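Local atomic coordinates of HpcH/HpaI aldolase (Desulfitobacterium hafniense, PDB entry 3QZ6), a protein that belongs to the HpcH/HpaI aldolase family and folds as a parallel eight-stranded beta/alpha (TIM) barrel, assembled here as two chains. Residues S161-Q166 with E198-A203; E101-T106 with I144-Q149; R176-D181 with P191-C196; W224-E227 with M232-W235; F213-A216 with A220-G223. All coordinates share one frame; numbering follows the deposited sequence.

In the fold
All five contacts belong to one TIM barrel, whose eight parallel strands follow one another round it in chain order. Contact 2 comes first along the chain and sets helix 100-110 on strand 145-150. Contact 1 follows, their centres about 12 Å apart, and pairs helix 159-163 with helix 191-207. Contact 3 uses the start of that same long helix and is nested inside the loop that contact 1 closes. Contacts 5 and 4, their centres about 5 Å apart, build the crossover from strand 210-215 through helix 223-227 to strand 232-237, and both reach the second subunit. The set thus runs from the barrel's helical coat to the interface between subunits.

Contact 1. Residues S161-Q166 with E198-A203; sequences SILAVQ and EKVYRA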
# COMPACT_ATOMS: atom_id res chain seq x y z
N SER A 161 22.68 25.43 -18.99
CA SER A 161 21.59 26.18 -19.59
C SER A 161 20.25 25.81 -18.94
O SER A 161 19.41 26.66 -18.66
CB SER A 161 21.55 25.90 -21.09
OG SER A 161 20.51 26.63 -21.72
N ILE A 162 20.05 24.53 -18.70
CA ILE A 162 18.79 24.10 -18.09
C ILE A 162 18.65 24.65 -16.67
O ILE A 162 17.60 25.20 -16.32
CB ILE A 162 18.65 22.58 -18.12
CG1 ILE A 162 18.56 22.10 -19.57
CG2 ILE A 162 17.43 22.13 -17.28
CD1 ILE A 162 18.70 20.60 -19.77
N LEU A 163 19.70 24.53 -15.87
CA LEU A 163 19.63 24.91 -14.46
C LEU A 163 19.77 26.41 -14.19
O LEU A 163 19.54 26.86 -13.07
CB LEU A 163 20.66 24.13 -13.64
CG LEU A 163 20.53 22.61 -13.71
CD1 LEU A 163 21.50 21.94 -12.74
CD2 LEU A 163 19.10 22.20 -13.39
N ALA A 164 20.14 27.19 -15.21
CA ALA A 164 20.27 28.64 -15.04
C ALA A 164 18.93 29.36 -15.14
O ALA A 164 18.83 30.54 -14.82
CB ALA A 164 21.27 29.22 -16.07
N VAL A 165 17.90 28.66 -15.60
CA VAL A 165 16.58 29.28 -15.72
C VAL A 165 16.08 29.71 -14.34
O VAL A 165 16.10 28.93 -13.39
CB VAL A 165 15.56 28.33 -16.39
CG1 VAL A 165 14.17 28.91 -16.32
CG2 VAL A 165 15.96 28.06 -17.86
N GLN A 166 15.66 30.96 -14.23
CA GLN A 166 15.14 31.49 -12.98
C GLN A 166 13.85 30.76 -12.58
O GLN A 166 12.95 30.58 -13.39
CB GLN A 166 14.88 32.99 -13.12
CG GLN A 166 14.32 33.64 -11.86
CD GLN A 166 13.94 35.10 -12.10
OE1 GLN A 166 12.86 35.40 -12.61
NE2 GLN A 166 14.84 36.01 -11.74
N GLU A 198 27.65 13.35 -11.47
CA GLU A 198 28.69 14.28 -11.03
C GLU A 198 28.66 15.56 -11.86
O GLU A 198 28.77 16.66 -11.31
CB GLU A 198 30.08 13.64 -11.11
CG GLU A 198 30.30 12.45 -10.18
CD GLU A 198 30.60 12.86 -8.74
OE1 GLU A 198 30.27 14.00 -8.36
OE2 GLU A 198 31.17 12.03 -7.99
N LYS A 199 28.55 15.41 -13.17
CA LYS A 199 28.52 16.57 -14.07
C LYS A 199 27.33 17.45 -13.72
O LYS A 199 27.45 18.67 -13.69
CB LYS A 199 28.43 16.14 -15.53
CG LYS A 199 29.74 15.68 -16.13
CD LYS A 199 29.56 15.22 -17.57
CE LYS A 199 30.87 14.70 -18.15
NZ LYS A 199 30.67 14.08 -19.48
N VAL A 200 26.19 16.84 -13.47
CA VAL A 200 25.00 17.62 -13.16
C VAL A 200 25.13 18.31 -11.81
O VAL A 200 24.75 19.47 -11.66
CB VAL A 200 23.72 16.75 -13.20
CG1 VAL A 200 22.53 17.56 -12.65
CG2 VAL A 200 23.47 16.27 -14.62
N TYR A 201 25.67 17.61 -10.83
CA TYR A 201 25.86 18.20 -9.51
C TYR A 201 26.80 19.43 -9.56
O TYR A 201 26.56 20.44 -8.90
CB TYR A 201 26.38 17.16 -8.51
CG TYR A 201 25.29 16.31 -7.87
CD1 TYR A 201 23.97 16.39 -8.29
CD2 TYR A 201 25.60 15.45 -6.83
CE1 TYR A 201 22.98 15.61 -7.68
CE2 TYR A 201 24.62 14.67 -6.22
CZ TYR A 201 23.32 14.75 -6.65
OH TYR A 201 22.37 13.98 -6.03
N ARG A 202 27.86 19.34 -10.35
CA ARG A 202 28.76 20.50 -10.49
C ARG A 202 28.02 21.70 -11.08
O ARG A 202 28.22 22.83 -10.64
CB ARG A 202 29.97 20.14 -11.34
CG ARG A 202 30.98 19.27 -10.62
CD ARG A 202 32.16 18.97 -11.52
NE ARG A 202 32.44 17.55 -11.54
CZ ARG A 202 32.49 16.83 -12.65
NH1 ARG A 202 32.28 17.41 -13.81
NH2 ARG A 202 32.74 15.52 -12.59
N ALA A 203 27.16 21.45 -12.06
CA ALA A 203 26.37 22.54 -12.64
C ALA A 203 25.37 23.09 -11.62
O ALA A 203 25.15 24.30 -11.54
CB ALA A 203 25.65 22.08 -13.91
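Leu163 reaches across to Val200 and Ala203 and carries the whole contact on one methyl, CD1. This branch is directed at the flank of helix 191-207, coming within 4.3 Å of Ala203 CB and 4.5 Å of Val200 CG1. It also meets backbone atoms of the same two residues: Leu163 CD1 lies 4.2 Å from Ala203 C and equally far from Val200 O. The touch buries just 95 Å², with no hydrogen bond across, and the nearest CA atoms, of Leu163 and Ala203, stay 7.4 Å apart. The torsions explain the reach, since CG stands beside the backbone N and CD1 then extends anti to CA (chi2 -174°). The two helices are neighbours in the outer layer of a TIM barrel, one preceding strand 170-173 and the other preceding strand 210-215. Ile159, one turn before Leu163, extends the greasy seam by touching both Val200 and Ala203, while Val209 and Ala204 pack on Leu163 itself. Away from this buried patch the character changes. Ala164, next along the chain, lies exposed, and Lys199 and Arg202 occupy the solvent side of helix 191-207.

Contact 2. Residues E101-T106 with I144-Q149; sequences ETMRET and IFIMAQ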
# COMPACT_ATOMS: atom_id res chain seq x y z
N GLU A 101 14.09 25.85 -22.42
CA GLU A 101 12.75 26.27 -22.80
C GLU A 101 11.68 25.55 -21.98
O GLU A 101 10.69 26.16 -21.57
CB GLU A 101 12.52 26.08 -24.30
CG GLU A 101 11.12 26.50 -24.75
CD GLU A 101 10.74 27.91 -24.29
OE1 GLU A 101 11.59 28.82 -24.38
OE2 GLU A 101 9.58 28.09 -23.83
N THR A 102 11.87 24.26 -21.74
CA THR A 102 10.91 23.50 -20.94
C THR A 102 10.79 24.10 -19.54
O THR A 102 9.69 24.20 -18.99
CB THR A 102 11.33 22.03 -20.84
OG1 THR A 102 11.30 21.44 -22.14
CG2 THR A 102 10.39 21.26 -19.92
N MSE A 103 11.92 24.48 -18.96
CA MSE A 103 11.92 25.11 -17.64
C MSE A 103 11.29 26.50 -17.68
O MSE A 103 10.54 26.87 -16.77
CB MSE A 103 13.34 25.19 -17.09
CG MSE A 103 13.94 23.85 -16.72
SE MSE A 103 12.85 22.88 -15.38
CE MSE A 103 11.86 21.81 -16.53
N ARG A 104 11.59 27.27 -18.72
CA ARG A 104 10.98 28.60 -18.82
C ARG A 104 9.46 28.48 -18.87
O ARG A 104 8.75 29.25 -18.22
CB ARG A 104 11.50 29.37 -20.03
CG ARG A 104 12.92 29.93 -19.82
CD ARG A 104 13.29 30.96 -20.88
NE ARG A 104 13.58 30.33 -22.16
CZ ARG A 104 14.80 29.94 -22.54
NH1 ARG A 104 14.97 29.37 -23.72
NH2 ARG A 104 15.83 30.11 -21.72
N GLU A 105 8.97 27.51 -19.62
CA GLU A 105 7.53 27.32 -19.77
C GLU A 105 6.90 26.81 -18.47
O GLU A 105 5.81 27.24 -18.10
CB GLU A 105 7.24 26.37 -20.93
CG GLU A 105 5.77 26.13 -21.18
CD GLU A 105 5.04 27.36 -21.72
OE1 GLU A 105 5.69 28.40 -21.96
OE2 GLU A 105 3.81 27.27 -21.90
N THR A 106 7.58 25.90 -17.79
CA THR A 106 7.10 25.44 -16.48
C THR A 106 6.98 26.61 -15.50
O THR A 106 5.96 26.79 -14.84
CB THR A 106 8.03 24.39 -15.87
OG1 THR A 106 8.14 23.28 -16.76
CG2 THR A 106 7.45 23.91 -14.54
N ILE A 144 6.44 27.89 -4.17
CA ILE A 144 6.24 26.91 -5.25
C ILE A 144 7.56 26.21 -5.57
O ILE A 144 8.59 26.86 -5.69
CB ILE A 144 5.75 27.62 -6.53
CG1 ILE A 144 4.42 28.30 -6.26
CG2 ILE A 144 5.62 26.63 -7.68
CD1 ILE A 144 3.43 27.41 -5.61
N PHE A 145 7.51 24.89 -5.73
CA PHE A 145 8.73 24.09 -5.90
C PHE A 145 8.81 23.49 -7.30
O PHE A 145 7.91 22.76 -7.71
CB PHE A 145 8.76 22.98 -4.85
CG PHE A 145 10.00 22.12 -4.91
CD1 PHE A 145 11.20 22.58 -4.39
CD2 PHE A 145 9.96 20.87 -5.50
CE1 PHE A 145 12.35 21.80 -4.46
CE2 PHE A 145 11.10 20.08 -5.57
CZ PHE A 145 12.30 20.55 -5.05
N ILE A 146 9.87 23.79 -8.03
CA ILE A 146 10.05 23.25 -9.38
C ILE A 146 11.33 22.44 -9.45
O ILE A 146 12.41 22.96 -9.18
CB ILE A 146 10.17 24.37 -10.44
CG1 ILE A 146 8.94 25.29 -10.42
CG2 ILE A 146 10.37 23.76 -11.83
CD1 ILE A 146 7.64 24.55 -10.50
N MSE A 147 11.22 21.17 -9.83
CA MSE A 147 12.41 20.33 -9.88
C MSE A 147 12.57 19.69 -11.25
O MSE A 147 11.62 19.10 -11.77
CB MSE A 147 12.34 19.25 -8.79
CG MSE A 147 13.52 18.29 -8.80
SE MSE A 147 13.66 17.26 -7.14
CE MSE A 147 12.05 16.18 -7.35
N ALA A 148 13.75 19.82 -11.84
CA ALA A 148 14.02 19.23 -13.15
C ALA A 148 14.55 17.80 -13.01
O ALA A 148 15.49 17.55 -12.27
CB ALA A 148 15.00 20.08 -13.95
N GLN A 149 13.93 16.86 -13.72
CA GLN A 149 14.45 15.51 -13.73
C GLN A 149 15.24 15.27 -15.02
O GLN A 149 14.73 15.49 -16.11
CB GLN A 149 13.34 14.47 -13.58
CG GLN A 149 13.88 13.06 -13.68
CD GLN A 149 12.81 12.05 -14.06
OE1 GLN A 149 12.38 11.25 -13.23
NE2 GLN A 149 12.39 12.07 -15.32
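Thr106, whose methyl meets Ile146 across the contact, grips Thr102 O twice: OG1 donates to it at 2.9 Å and its backbone N at 3.0 Å. The two donors arrive from opposite faces of the carbonyl plane, the hydroxyl tilted 33° out of it; the bond keeps the hydroxyl of this buried residue paired within its own helix. This is the helix-on-strand layer of a TIM barrel: helix 100-110 follows strand 91-94 and lies against strand 145-150, the short axes running nearly antiparallel at 160° and 10.2 Å apart. With OG1 folded back beside the backbone N, CG2 stands anti to that N and faces the sheet. There Thr106 CG2 slides past the side chain of Ile146, 4.0 Å from its CG2, as the two side chains run in opposite directions. A turn earlier Met103, a selenomethionine, starts off across the helix flank and then curls at chi2 and chi3, which brings its selenium against Ala148. Ile94 of strand 91-94 touches both Met103 and Thr106, so the helix rests on two adjacent strands. On the outer side of the helix, Arg104 and the exposed Glu101 form a salt bridge whose hydrogen bonds are long and weak. No hydrogen bond joins helix to strand; the strand's backbone pairs with its neighbours, Phe145 with Phe92 and Ile146 with Ala170, and Ile146 N also bonds to the Asp169 carboxylate. The selenium of Met103 lies 3.8 Å from Ala148 CB and 4.4 Å from Ile146 CG2.

Contact 3. Residues R176-D181 with P191-C196; sequences RDLSND and PKVYEC
Helices 176-181 and 191-196 meet steeply, their short axes 10.1 Å apart at closest and turned 111° from one another, with the CA atoms of Ser179 and Val193 only 6.4 Å apart. Leu178 carries most of the contact; its CD2 methyl touches two residues one turn apart on the facing helix, Cys196 CB at 4.0 Å and Val193 CG1 at 4.4 Å. CG stands anti to the backbone N (chi1 -179°), which carries the branched end out toward that helix. Val193 uses its other branch too: CG2 touches Ser179 CB at 4.3 Å, so the serine meets the partner helix through carbon. Its hydroxyl is turned back to its own side, 2.7 Å from Arg176 O, with Pro175 O as a competing acceptor for its one proton, and it accepts from Gly186 N. All four touching residues are buried, and no hydrogen bond crosses. In the barrel, the short helix 175-181 follows strand 170-173, whereas 191-207 is the longer helix leading to strand 210-215. Leu182 packs on Val193 beside the contact, and Tyr194, pointing away from it, sets its ring edge-to-face with Trp224 of helix 223-227.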
# COMPACT_ATOMS: atom_id res chain seq x y z
N ARG A 176 16.72 4.99 -14.74
CA ARG A 176 16.39 3.97 -15.71
C ARG A 176 16.45 4.53 -17.13
O ARG A 176 17.09 3.95 -18.01
CB ARG A 176 15.01 3.36 -15.44
CG ARG A 176 14.65 2.21 -16.39
CD ARG A 176 13.46 1.41 -15.85
NE ARG A 176 13.82 0.77 -14.59
CZ ARG A 176 12.99 0.60 -13.56
NH1 ARG A 176 11.73 1.02 -13.64
NH2 ARG A 176 13.41 0.00 -12.45
N ASP A 177 15.78 5.66 -17.36
CA ASP A 177 15.80 6.29 -18.68
C ASP A 177 17.21 6.75 -19.04
O ASP A 177 17.64 6.63 -20.18
CB ASP A 177 14.82 7.46 -18.77
CG ASP A 177 13.36 7.01 -19.00
OD1 ASP A 177 13.11 6.16 -19.88
OD2 ASP A 177 12.47 7.51 -18.29
N LEU A 178 17.92 7.31 -18.06
CA LEU A 178 19.27 7.79 -18.32
C LEU A 178 20.17 6.63 -18.73
O LEU A 178 20.90 6.73 -19.72
CB LEU A 178 19.85 8.50 -17.11
CG LEU A 178 21.27 9.06 -17.27
CD1 LEU A 178 21.34 10.13 -18.38
CD2 LEU A 178 21.75 9.65 -15.94
N SER A 179 20.11 5.54 -17.98
CA SER A 179 20.90 4.36 -18.33
C SER A 179 20.50 3.89 -19.73
O SER A 179 21.33 3.44 -20.50
CB SER A 179 20.72 3.24 -17.30
OG SER A 179 19.39 2.75 -17.27
N ASN A 180 19.22 4.02 -20.06
CA ASN A 180 18.77 3.65 -21.40
C ASN A 180 19.42 4.54 -22.44
O ASN A 180 19.87 4.06 -23.48
CB ASN A 180 17.25 3.70 -21.53
CG ASN A 180 16.75 3.02 -22.81
OD1 ASN A 180 17.42 2.14 -23.36
ND2 ASN A 180 15.58 3.42 -23.28
N ASP A 181 19.47 5.84 -22.16
CA ASP A 181 20.05 6.78 -23.11
C ASP A 181 21.55 6.55 -23.27
O ASP A 181 22.12 6.89 -24.30
CB ASP A 181 19.79 8.23 -22.69
CG ASP A 181 19.79 9.19 -23.88
OD1 ASP A 181 19.21 8.84 -24.93
OD2 ASP A 181 20.38 10.29 -23.78
N PRO A 191 29.38 3.01 -13.73
CA PRO A 191 30.21 4.21 -13.58
C PRO A 191 29.79 5.34 -14.52
O PRO A 191 29.85 6.50 -14.11
CB PRO A 191 31.60 3.70 -13.94
CG PRO A 191 31.58 2.28 -13.51
CD PRO A 191 30.19 1.78 -13.81
N LYS A 192 29.38 5.03 -15.75
CA LYS A 192 28.95 6.06 -16.70
C LYS A 192 27.76 6.86 -16.17
O LYS A 192 27.63 8.05 -16.41
CB LYS A 192 28.62 5.47 -18.07
CG LYS A 192 29.84 5.05 -18.89
CD LYS A 192 29.40 4.32 -20.16
CE LYS A 192 29.59 5.17 -21.41
NZ LYS A 192 28.64 4.76 -22.50
N VAL A 193 26.87 6.18 -15.44
CA VAL A 193 25.72 6.84 -14.86
C VAL A 193 26.17 7.83 -13.79
O VAL A 193 25.75 8.98 -13.78
CB VAL A 193 24.72 5.82 -14.28
CG1 VAL A 193 23.63 6.52 -13.49
CG2 VAL A 193 24.11 4.98 -15.40
N TYR A 194 27.05 7.38 -12.90
CA TYR A 194 27.59 8.26 -11.86
C TYR A 194 28.40 9.45 -12.42
O TYR A 194 28.37 10.54 -11.85
CB TYR A 194 28.40 7.46 -10.83
CG TYR A 194 27.49 6.79 -9.83
CD1 TYR A 194 27.00 5.51 -10.05
CD2 TYR A 194 27.09 7.46 -8.68
CE1 TYR A 194 26.15 4.91 -9.14
CE2 TYR A 194 26.23 6.86 -7.77
CZ TYR A 194 25.77 5.59 -8.01
OH TYR A 194 24.92 4.99 -7.11
N GLU A 195 29.08 9.26 -13.54
CA GLU A 195 29.76 10.37 -14.21
C GLU A 195 28.76 11.46 -14.57
O GLU A 195 29.01 12.64 -14.35
CB GLU A 195 30.45 9.90 -15.49
CG GLU A 195 31.71 9.09 -15.28
CD GLU A 195 32.31 8.62 -16.60
OE1 GLU A 195 32.19 9.35 -17.61
OE2 GLU A 195 32.90 7.52 -16.62
N CYS A 196 27.62 11.06 -15.14
CA CYS A 196 26.55 12.01 -15.44
C CYS A 196 26.09 12.74 -14.18
O CYS A 196 25.95 13.96 -14.17
CB CYS A 196 25.35 11.31 -16.10
SG CYS A 196 25.67 10.67 -17.77

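Contact 4. Residues W224-E227 with M232-W235; sequences WAVE and MLLW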
# COMPACT_ATOMS: atom_id res chain seq x y z
N TRP A 224 25.77 8.14 -0.89
CA TRP A 224 26.51 8.79 -1.96
C TRP A 224 26.03 10.23 -2.18
O TRP A 224 26.84 11.14 -2.34
CB TRP A 224 26.37 7.99 -3.26
CG TRP A 224 27.22 8.52 -4.38
CD1 TRP A 224 28.50 8.13 -4.70
CD2 TRP A 224 26.86 9.52 -5.35
NE1 TRP A 224 28.95 8.83 -5.79
CE2 TRP A 224 27.96 9.68 -6.21
CE3 TRP A 224 25.71 10.28 -5.56
CZ2 TRP A 224 27.95 10.59 -7.27
CZ3 TRP A 224 25.70 11.19 -6.62
CH2 TRP A 224 26.81 11.33 -7.45
N ALA A 225 24.72 10.42 -2.20
CA ALA A 225 24.14 11.73 -2.48
C ALA A 225 24.29 12.65 -1.27
O ALA A 225 24.57 13.84 -1.40
CB ALA A 225 22.66 11.59 -2.86
N VAL A 226 24.08 12.08 -0.09
CA VAL A 226 24.17 12.86 1.15
C VAL A 226 25.59 13.42 1.34
O VAL A 226 25.75 14.59 1.70
CB VAL A 226 23.72 12.02 2.36
CG1 VAL A 226 24.10 12.71 3.67
CG2 VAL A 226 22.20 11.76 2.29
N GLU A 227 26.60 12.60 1.07
CA GLU A 227 28.00 13.05 1.10
C GLU A 227 28.21 14.29 0.22
O GLU A 227 29.04 15.15 0.52
CB GLU A 227 28.93 11.96 0.57
CG GLU A 227 29.37 10.92 1.57
CD GLU A 227 30.35 9.93 0.97
OE1 GLU A 227 30.43 9.84 -0.28
OE2 GLU A 227 31.06 9.26 1.75
N MSE A 232 17.47 16.99 -1.50
CA MSE A 232 16.23 16.34 -1.93
C MSE A 232 16.44 14.84 -2.09
O MSE A 232 16.92 14.38 -3.13
CB MSE A 232 15.71 16.93 -3.24
CG MSE A 232 14.94 18.22 -3.09
SE MSE A 232 13.24 18.00 -2.14
CE MSE A 232 12.24 16.98 -3.48
N LEU A 233 16.09 14.08 -1.06
CA LEU A 233 16.35 12.65 -1.07
C LEU A 233 15.06 11.90 -1.35
O LEU A 233 14.10 12.02 -0.60
CB LEU A 233 16.93 12.22 0.28
CG LEU A 233 18.12 13.07 0.74
CD1 LEU A 233 18.56 12.68 2.15
CD2 LEU A 233 19.28 12.96 -0.25
N LEU A 234 15.06 11.13 -2.44
CA LEU A 234 13.87 10.42 -2.90
C LEU A 234 14.16 8.93 -2.92
O LEU A 234 14.97 8.45 -3.71
CB LEU A 234 13.52 10.89 -4.32
CG LEU A 234 12.25 10.29 -4.91
CD1 LEU A 234 11.06 10.67 -4.05
CD2 LEU A 234 12.04 10.77 -6.35
N TRP A 235 13.49 8.18 -2.05
CA TRP A 235 13.81 6.76 -1.88
C TRP A 235 12.61 5.85 -2.13
O TRP A 235 11.57 6.00 -1.50
CB TRP A 235 14.36 6.49 -0.47
CG TRP A 235 14.40 5.03 -0.13
CD1 TRP A 235 15.23 4.08 -0.66
CD2 TRP A 235 13.55 4.35 0.79
NE1 TRP A 235 14.94 2.85 -0.12
CE2 TRP A 235 13.91 2.99 0.77
CE3 TRP A 235 12.51 4.75 1.63
CZ2 TRP A 235 13.27 2.03 1.56
CZ3 TRP A 235 11.88 3.79 2.41
CH2 TRP A 235 12.27 2.46 2.37
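This is an apolar helix-on-strand contact inside a beta-alpha-beta crossover of the TIM barrel, where the short helix 223-227 lies between strands 210-215 and 232-237 and folds back onto the second. Three buried residues make it: Ala225 and Val226 from the helix, Leu233 from the strand. The tighter touch is between branched ends, Val226 CG2 standing 3.8 Å from Leu233 CD1 and 4.1 Å from its CD2, so that one valine methyl rests against both leucine methyls. These two side chains cross at about a right angle. Leu233 keeps CG beside its backbone N (chi1 -50°), and from there its fork opens toward the helix, with CD2 also coming to 4.5 Å from Ala225 CB. The CA atoms of Ala225 and Leu233 are the nearest pair, 8.0 Å apart. Met222, from the loop just before the helix, packs on Leu233 as well. The second subunit completes the surroundings: its Pro257 packs on Val226 and its Ile253 on Leu233. The strand's backbone is engaged with the neighbouring strand, Leu233 bonding to Val16 and Gly18. Cohesion between helix and strand here therefore rests on dispersion and the burial of hydrocarbon, with no hydrogen bond or charge pair to fix a direction.

Contact 5. Residues F213-A216 with A220-G223; sequences FFTA and AKMG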
# COMPACT_ATOMS: atom_id res chain seq x y z
N PHE A 213 18.41 13.29 -5.37
CA PHE A 213 18.86 11.97 -5.80
C PHE A 213 17.78 10.94 -5.57
O PHE A 213 17.14 10.93 -4.52
CB PHE A 213 20.12 11.56 -5.04
CG PHE A 213 20.82 10.36 -5.63
CD1 PHE A 213 21.72 10.51 -6.67
CD2 PHE A 213 20.59 9.09 -5.13
CE1 PHE A 213 22.38 9.41 -7.22
CE2 PHE A 213 21.24 7.98 -5.67
CZ PHE A 213 22.14 8.14 -6.71
N PHE A 214 17.59 10.06 -6.54
CA PHE A 214 16.65 8.96 -6.40
C PHE A 214 17.36 7.62 -6.33
O PHE A 214 18.17 7.30 -7.19
CB PHE A 214 15.68 8.90 -7.57
CG PHE A 214 14.78 7.69 -7.55
CD1 PHE A 214 13.78 7.57 -6.60
CD2 PHE A 214 14.96 6.66 -8.46
CE1 PHE A 214 12.94 6.45 -6.58
CE2 PHE A 214 14.14 5.54 -8.44
CZ PHE A 214 13.12 5.43 -7.50
N THR A 215 17.02 6.83 -5.31
CA THR A 215 17.47 5.45 -5.29
C THR A 215 16.26 4.53 -5.14
O THR A 215 15.37 4.78 -4.32
CB THR A 215 18.56 5.21 -4.22
OG1 THR A 215 19.15 3.92 -4.44
CG2 THR A 215 17.97 5.28 -2.83
N ALA A 216 16.23 3.49 -5.96
CA ALA A 216 15.00 2.73 -6.19
C ALA A 216 14.75 1.65 -5.15
O ALA A 216 13.59 1.29 -4.90
CB ALA A 216 15.00 2.12 -7.59
N ALA A 220 20.48 2.58 1.95
CA ALA A 220 21.88 2.88 2.23
C ALA A 220 22.59 3.56 1.05
O ALA A 220 23.50 4.37 1.24
CB ALA A 220 22.63 1.62 2.67
N LYS A 221 22.17 3.24 -0.18
CA LYS A 221 22.80 3.84 -1.36
C LYS A 221 22.59 5.35 -1.42
O LYS A 221 23.19 6.02 -2.26
CB LYS A 221 22.26 3.20 -2.64
CG LYS A 221 22.24 1.69 -2.63
CD LYS A 221 23.62 1.10 -2.77
CE LYS A 221 24.13 1.21 -4.19
NZ LYS A 221 25.54 0.72 -4.29
N MSE A 222 21.75 5.88 -0.54
CA MSE A 222 21.56 7.33 -0.50
C MSE A 222 22.79 8.04 0.08
O MSE A 222 22.93 9.25 -0.05
CB MSE A 222 20.31 7.70 0.32
CG MSE A 222 19.89 9.16 0.13
SE MSE A 222 18.94 9.47 -1.57
CE MSE A 222 17.44 8.33 -1.09
N GLY A 223 23.67 7.29 0.73
CA GLY A 223 24.86 7.86 1.33
C GLY A 223 25.67 8.66 0.33
O GLY A 223 26.17 9.75 0.64
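The Phe213 ring has the selenium of Met222, a selenomethionine, at its edge, close to the ring plane: SE lies 5.3 Å from the ring centroid and 77° off the normal, a Met-aromatic contact of the edge-on kind. The same ring pairs edge-to-face with Tyr197 and meets the Trp224 ring with their planes at about 40°. On the selenium side the nearest atoms are Phe213 CD2, 3.9 Å from Met222 SE, and the backbone Phe213 O, 3.8 Å from it. Met222 starts off along the flank, with CG anti to its backbone N (chi1 -167°), then bends at chi2 and chi3, bringing its end onto the strand. Its terminal methyl thereby reaches Thr215, with Met222 CE 3.6 Å from Thr215 CG2. The other branch of the threonine serves the neighbouring residue: Thr215 OG1 sits 3.7 Å from Lys221 CB, the two side chains crossing at about a right angle. Lys221 then leads outward, where NZ makes a long, weak ion pair with Glu189. In the TIM barrel this folds the loop that follows strand 210-215 back over its own strand just before helix 223-227 begins, and Leu256 of the second subunit packs on Met222. Since no hydrogen bond crosses, the loop is held to the strand by apolar contact and by the polarisable selenium that stands in for methionine sulfur in this model, while the charged end of Lys221 leads away from the strand.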